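Local coordinates for carboxysome shell vertex protein CcmL (Thermosynechococcus elongatus, PDB 4N8F), which probably forms the vertices of the carboxysome shell as a homopentamer, allowing an otherwise flat hexagonal protein layer to curve, at residues V42-V47 and R64-G69; D52-V57 and Y90-K95. All coordinates share one frame; numbering follows the deposited sequence.

Contact 1 (V42-V47 and R64-G69); sequences VAADTV and RHIING
Where strand 39-45 of the vertex protein's β-barrel runs out, A44 and T46 rest against a type II β turn, I66 to G69, in the long connection that leads to strand 76-81. The turn is closed by the backbone bond from G69 N to I66 O (2.9 Å), and N68, at its third position, has the positive phi (60°) that this turn type needs. I66, first in the turn, carries the contact together with T46. The isoleucine's CG1 lies between the backbone N and the carbonyl carbon (chi1 65°), and the extended end brings CD1 against both side chains, 3.8 Å from T46 CG2 and 4.3 Å from A44 CB. A44 is buried among I66, I74 and V22, so a methyl group is enough to meet the end of the isoleucine. I67, next in the turn, lays its CG2 3.9 Å from T46 CB while its longer branch leads away. No hydrogen bond joins the two segments; threonine fits the boundary because its methyl meets I66 CD1 while OG1, though it too lies against I66, has its polar partner in E16 OE2 of a second subunit. The same glutamate accepts from I67 N, so one carboxylate of the neighbour ties both segments. T46 sits within an Asx turn: V47 N donates to D45 OD1 (2.8 Å), meeting it from above the carboxylate plane, and G48 N and A49 N also bond to this aspartate. Strand 76-81 lies alongside: A44 bonds to A76 and V78 through its backbone, and I66 packs on A77.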
loop_
_atom_site.group_PDB
_atom_site.type_symbol
_atom_site.label_atom_id
_atom_site.label_comp_id
_atom_site.label_asym_id
_atom_site.label_seq_id
_atom_site.Cartn_x
_atom_site.Cartn_y
_atom_site.Cartn_z
ATOM N N VAL C 42 9.353 -11.274 -0.931
ATOM C CA VAL C 42 9.711 -12.172 -2.021
ATOM C C VAL C 42 9.382 -11.458 -3.306
ATOM O O VAL C 42 8.292 -10.879 -3.444
ATOM C CB VAL C 42 8.943 -13.504 -1.943
ATOM C CG1 VAL C 42 9.271 -14.393 -3.154
ATOM C CG2 VAL C 42 9.240 -14.195 -0.639
ATOM N N ALA C 43 10.346 -11.400 -4.214
ATOM C CA ALA C 43 10.198 -10.601 -5.396
ATOM C C ALA C 43 10.618 -11.308 -6.650
ATOM O O ALA C 43 11.581 -12.038 -6.657
ATOM C CB ALA C 43 11.006 -9.344 -5.247
ATOM N N ALA C 44 9.909 -11.006 -7.724
ATOM C CA ALA C 44 10.312 -11.395 -9.096
ATOM C C ALA C 44 11.564 -10.700 -9.507
ATOM O O ALA C 44 11.843 -9.535 -9.097
ATOM C CB ALA C 44 9.212 -11.088 -10.123
ATOM N N ASP C 45 12.344 -11.372 -10.337
ATOM C CA ASP C 45 13.576 -10.740 -10.769
ATOM C C ASP C 45 13.798 -11.064 -12.222
ATOM O O ASP C 45 13.988 -12.232 -12.608
ATOM C CB ASP C 45 14.729 -11.218 -9.913
ATOM C CG ASP C 45 16.104 -10.696 -10.419
ATOM O OD1 ASP C 45 16.189 -9.614 -11.045
ATOM O OD2 ASP C 45 17.109 -11.366 -10.147
ATOM N N THR C 46 13.749 -10.013 -13.015
ATOM C CA THR C 46 14.042 -10.080 -14.447
ATOM C C THR C 46 15.323 -9.365 -14.743
ATOM O O THR C 46 15.693 -9.235 -15.892
ATOM C CB THR C 46 12.897 -9.415 -15.223
ATOM O OG1 THR C 46 12.554 -8.149 -14.592
ATOM C CG2 THR C 46 11.676 -10.318 -15.155
ATOM N N VAL C 47 16.020 -8.902 -13.721
ATOM C CA VAL C 47 17.257 -8.192 -13.948
ATOM C C VAL C 47 18.464 -9.110 -13.828
ATOM O O VAL C 47 19.369 -8.948 -14.557
ATOM C CB VAL C 47 17.422 -6.962 -13.025
ATOM C CG1 VAL C 47 18.704 -6.215 -13.369
ATOM C CG2 VAL C 47 16.241 -6.033 -13.185
ATOM N N ARG C 64 4.260 -5.066 -12.246
ATOM C CA ARG C 64 3.702 -5.582 -13.483
ATOM C C ARG C 64 4.240 -4.873 -14.680
ATOM O O ARG C 64 3.988 -5.301 -15.782
ATOM C CB ARG C 64 2.165 -5.564 -13.498
ATOM C CG ARG C 64 1.605 -6.440 -12.385
ATOM C CD ARG C 64 0.113 -6.710 -12.457
ATOM N NE ARG C 64 -0.738 -5.610 -12.923
ATOM C CZ ARG C 64 -1.479 -4.826 -12.142
ATOM N NH1 ARG C 64 -1.429 -4.902 -10.798
ATOM N NH2 ARG C 64 -2.238 -3.919 -12.709
ATOM N N HIS C 65 5.002 -3.809 -14.447
ATOM C CA HIS C 65 5.640 -3.066 -15.529
ATOM C C HIS C 65 7.097 -3.453 -15.760
ATOM O O HIS C 65 7.786 -2.824 -16.526
ATOM C CB HIS C 65 5.439 -1.599 -15.215
ATOM C CG HIS C 65 4.036 -1.181 -15.439
ATOM N ND1 HIS C 65 3.053 -1.312 -14.479
ATOM C CD2 HIS C 65 3.425 -0.699 -16.528
ATOM C CE1 HIS C 65 1.903 -0.907 -14.970
ATOM N NE2 HIS C 65 2.117 -0.489 -16.203
ATOM N N ILE C 66 7.592 -4.472 -15.059
ATOM C CA ILE C 66 8.832 -5.071 -15.467
ATOM C C ILE C 66 8.591 -5.714 -16.846
ATOM O O ILE C 66 7.468 -5.953 -17.250
ATOM C CB ILE C 66 9.375 -6.145 -14.493
ATOM C CG1 ILE C 66 8.465 -7.359 -14.426
ATOM C CG2 ILE C 66 9.658 -5.555 -13.122
ATOM C CD1 ILE C 66 8.927 -8.353 -13.382
ATOM N N ILE C 67 9.673 -5.978 -17.545
ATOM C CA ILE C 67 9.622 -6.631 -18.859
ATOM C C ILE C 67 8.781 -7.922 -18.769
ATOM O O ILE C 67 8.934 -8.772 -17.857
ATOM C CB ILE C 67 11.072 -6.832 -19.382
ATOM C CG1 ILE C 67 11.101 -7.089 -20.863
ATOM C CG2 ILE C 67 11.799 -7.946 -18.621
ATOM C CD1 ILE C 67 10.400 -5.992 -21.611
ATOM N N ASN C 68 7.792 -7.982 -19.635
ATOM C CA ASN C 68 6.821 -9.099 -19.699
ATOM C C ASN C 68 6.021 -9.328 -18.442
ATOM O O ASN C 68 5.481 -10.414 -18.236
ATOM C CB ASN C 68 7.497 -10.393 -20.165
ATOM C CG ASN C 68 8.310 -10.185 -21.439
ATOM O OD1 ASN C 68 9.517 -10.388 -21.454
ATOM N ND2 ASN C 68 7.650 -9.746 -22.510
ATOM N N GLY C 69 5.860 -8.285 -17.635
ATOM C CA GLY C 69 5.228 -8.451 -16.366
ATOM C C GLY C 69 3.729 -8.274 -16.392
ATOM O O GLY C 69 3.060 -8.518 -15.389
#

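Contact 2 (D52-V57 and Y90-K95); sequences DEWVLV and YLLYSK
W54 sends its CG anti to its own carbonyl carbon (chi1 -67°), while Y93 holds its CG anti to the backbone N (chi1 169°); from these starts the two side chains run antiparallel, each reaching back along the other, and meet face to face. The six-membered ring of W54 and the ring of Y93 are almost parallel, with planes at 4° and centroids 3.9 Å apart. Tryptophan offers a broad flat face at this partly exposed site, and tyrosine is laid across much of it: Y93 CE2 is 3.7 Å from W54 CE2, and Y93 CB sits over the six-membered ring, 3.7 Å from W54 CZ3, in a CH-pi contact. L92 comes at the indole's edge instead, CD2 being 4.3 Å from W54 CZ3. Both L92 and Y93 face V85 in a classic β bulge, and W54 and L92 both pack on V85. Tyrosine also adds a hydroxyl that reaches a water, which accepts from Y93 OH (2.7 Å) and from W54 N (2.9 Å). With an alanine here instead of W54, Y93 would probably lose the stacking partner on one face, and L92 CD2 the edge it packs against. Nearby, the extended chain of K95 crosses the bent E53, with CE 4.1 Å from E53 OE2. The ammonium itself binds Q14 OE1 of a second subunit, while E53 OE1 accepts from G50 N. E53 OE2 and K95 NZ are 4.8 Å apart, so any attraction probably acts at a distance. The barrel is thus joined to the two-stranded sheet 84-87/90-94 chiefly by aromatic stacking, with a water joining the tyrosine hydroxyl to the backbone of W54.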
loop_
_atom_site.group_PDB
_atom_site.type_symbol
_atom_site.label_atom_id
_atom_site.label_comp_id
_atom_site.label_asym_id
_atom_site.label_seq_id
_atom_site.Cartn_x
_atom_site.Cartn_y
_atom_site.Cartn_z
ATOM N N ASP C 52 23.464 -11.722 -2.096
ATOM C CA ASP C 52 24.085 -10.626 -1.380
ATOM C C ASP C 52 24.150 -9.267 -2.074
ATOM O O ASP C 52 24.525 -8.289 -1.398
ATOM C CB ASP C 52 25.460 -11.012 -0.810
ATOM C CG ASP C 52 25.351 -12.104 0.276
ATOM O OD1 ASP C 52 24.372 -12.109 1.041
ATOM O OD2 ASP C 52 26.226 -12.963 0.347
ATOM N N GLU C 53 23.768 -9.173 -3.354
ATOM C CA GLU C 53 23.708 -7.848 -4.051
ATOM C C GLU C 53 22.672 -6.905 -3.440
ATOM O O GLU C 53 21.657 -7.349 -2.904
ATOM C CB GLU C 53 23.433 -7.995 -5.529
ATOM C CG GLU C 53 24.411 -8.970 -6.177
ATOM C CD GLU C 53 24.763 -8.708 -7.626
ATOM O OE1 GLU C 53 23.973 -9.044 -8.576
ATOM O OE2 GLU C 53 25.911 -8.258 -7.816
ATOM N N TRP C 54 22.994 -5.617 -3.426
ATOM C CA TRP C 54 22.026 -4.641 -3.045
ATOM C C TRP C 54 21.187 -4.365 -4.256
ATOM O O TRP C 54 21.710 -4.292 -5.401
ATOM C CB TRP C 54 22.673 -3.348 -2.522
ATOM C CG TRP C 54 23.384 -3.529 -1.229
ATOM C CD1 TRP C 54 23.909 -4.696 -0.726
ATOM C CD2 TRP C 54 23.666 -2.511 -0.265
ATOM N NE1 TRP C 54 24.449 -4.462 0.526
ATOM C CE2 TRP C 54 24.357 -3.124 0.806
ATOM C CE3 TRP C 54 23.372 -1.155 -0.191
ATOM C CZ2 TRP C 54 24.772 -2.419 1.933
ATOM C CZ3 TRP C 54 23.800 -0.447 0.898
ATOM C CH2 TRP C 54 24.499 -1.074 1.950
ATOM N N VAL C 55 19.885 -4.251 -4.001
ATOM C CA VAL C 55 18.883 -3.983 -5.037
ATOM C C VAL C 55 17.831 -2.908 -4.660
ATOM O O VAL C 55 17.570 -2.645 -3.486
ATOM C CB VAL C 55 18.131 -5.257 -5.451
ATOM C CG1 VAL C 55 19.095 -6.318 -6.022
ATOM C CG2 VAL C 55 17.283 -5.798 -4.336
ATOM N N LEU C 56 17.212 -2.331 -5.689
ATOM C CA LEU C 56 15.957 -1.632 -5.526
ATOM C C LEU C 56 14.794 -2.537 -5.829
ATOM O O LEU C 56 14.742 -3.211 -6.895
ATOM C CB LEU C 56 15.868 -0.402 -6.429
ATOM C CG LEU C 56 16.900 0.692 -6.220
ATOM C CD1 LEU C 56 16.731 1.833 -7.263
ATOM C CD2 LEU C 56 16.721 1.253 -4.818
ATOM N N VAL C 57 13.843 -2.532 -4.904
ATOM C CA VAL C 57 12.608 -3.231 -5.123
ATOM C C VAL C 57 11.431 -2.253 -5.260
ATOM O O VAL C 57 11.335 -1.269 -4.534
ATOM C CB VAL C 57 12.409 -4.353 -4.060
ATOM C CG1 VAL C 57 12.506 -3.840 -2.677
ATOM C CG2 VAL C 57 11.042 -4.995 -4.195
ATOM N N TYR C 90 28.974 11.586 0.138
ATOM C CA TYR C 90 29.957 10.523 0.404
ATOM C C TYR C 90 29.381 9.154 0.003
ATOM O O TYR C 90 28.252 8.870 0.338
ATOM C CB TYR C 90 30.318 10.463 1.888
ATOM C CG TYR C 90 30.806 11.768 2.406
ATOM C CD1 TYR C 90 29.983 12.565 3.199
ATOM C CD2 TYR C 90 32.084 12.252 2.069
ATOM C CE1 TYR C 90 30.424 13.800 3.671
ATOM C CE2 TYR C 90 32.534 13.498 2.517
ATOM C CZ TYR C 90 31.702 14.264 3.322
ATOM O OH TYR C 90 32.157 15.484 3.782
ATOM N N LEU C 91 30.147 8.350 -0.739
ATOM C CA LEU C 91 29.781 6.980 -1.003
ATOM C C LEU C 91 29.654 6.223 0.323
ATOM O O LEU C 91 30.527 6.305 1.188
ATOM C CB LEU C 91 30.797 6.286 -1.892
ATOM C CG LEU C 91 30.719 6.685 -3.355
ATOM C CD1 LEU C 91 31.804 6.021 -4.177
ATOM C CD2 LEU C 91 29.389 6.300 -3.952
ATOM N N LEU C 92 28.544 5.539 0.498
ATOM C CA LEU C 92 28.342 4.661 1.651
ATOM C C LEU C 92 28.574 3.191 1.264
ATOM O O LEU C 92 28.960 2.378 2.094
ATOM C CB LEU C 92 26.897 4.806 2.135
ATOM C CG LEU C 92 26.262 3.653 2.930
ATOM C CD1 LEU C 92 26.393 3.839 4.443
ATOM C CD2 LEU C 92 24.812 3.401 2.560
ATOM N N TYR C 93 28.262 2.864 0.020
ATOM C CA TYR C 93 28.324 1.525 -0.515
ATOM C C TYR C 93 28.649 1.619 -1.964
ATOM O O TYR C 93 28.231 2.556 -2.630
ATOM C CB TYR C 93 26.980 0.807 -0.387
ATOM C CG TYR C 93 26.909 -0.497 -1.158
ATOM C CD1 TYR C 93 26.375 -0.545 -2.415
ATOM C CD2 TYR C 93 27.419 -1.666 -0.622
ATOM C CE1 TYR C 93 26.328 -1.708 -3.139
ATOM C CE2 TYR C 93 27.382 -2.857 -1.339
ATOM C CZ TYR C 93 26.838 -2.877 -2.601
ATOM O OH TYR C 93 26.781 -4.094 -3.302
ATOM N N SER C 94 29.370 0.613 -2.466
ATOM C CA SER C 94 29.537 0.407 -3.918
ATOM C C SER C 94 29.757 -1.057 -4.250
ATOM O O SER C 94 30.236 -1.845 -3.426
ATOM C CB SER C 94 30.676 1.191 -4.512
ATOM O OG SER C 94 31.897 0.637 -4.115
ATOM N N LYS C 95 29.398 -1.389 -5.484
ATOM C CA LYS C 95 29.335 -2.744 -6.004
ATOM C C LYS C 95 30.622 -3.136 -6.674
ATOM O O LYS C 95 31.292 -2.280 -7.297
ATOM C CB LYS C 95 28.280 -2.736 -7.089
ATOM C CG LYS C 95 27.788 -4.057 -7.577
ATOM C CD LYS C 95 27.077 -3.764 -8.890
ATOM C CE LYS C 95 27.148 -4.907 -9.867
ATOM N NZ LYS C 95 26.138 -4.610 -10.925
HETATM O O HOH W 1 24.943 -4.430 -5.286
#

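From the N terminus, the chain enters contact 1 at 42-47, on strand 39-45, and soon reaches 52-57, the first half of contact 2, at the start of strand 54-59. After that strand comes 64-69, which closes contact 1 around a loop containing it; the chain then passes through strands 76-81 and 84-87 before 90-95 closes contact 2. The segments alternate, so the two closures cross rather than nest. Contact 1 ties a barrel strand to a long connection, whereas contact 2 ties the barrel to the C-terminal two-stranded sheet. Their centres lie 19 Å apart on opposite sides of the chain's centre, yet both touch the second subunit.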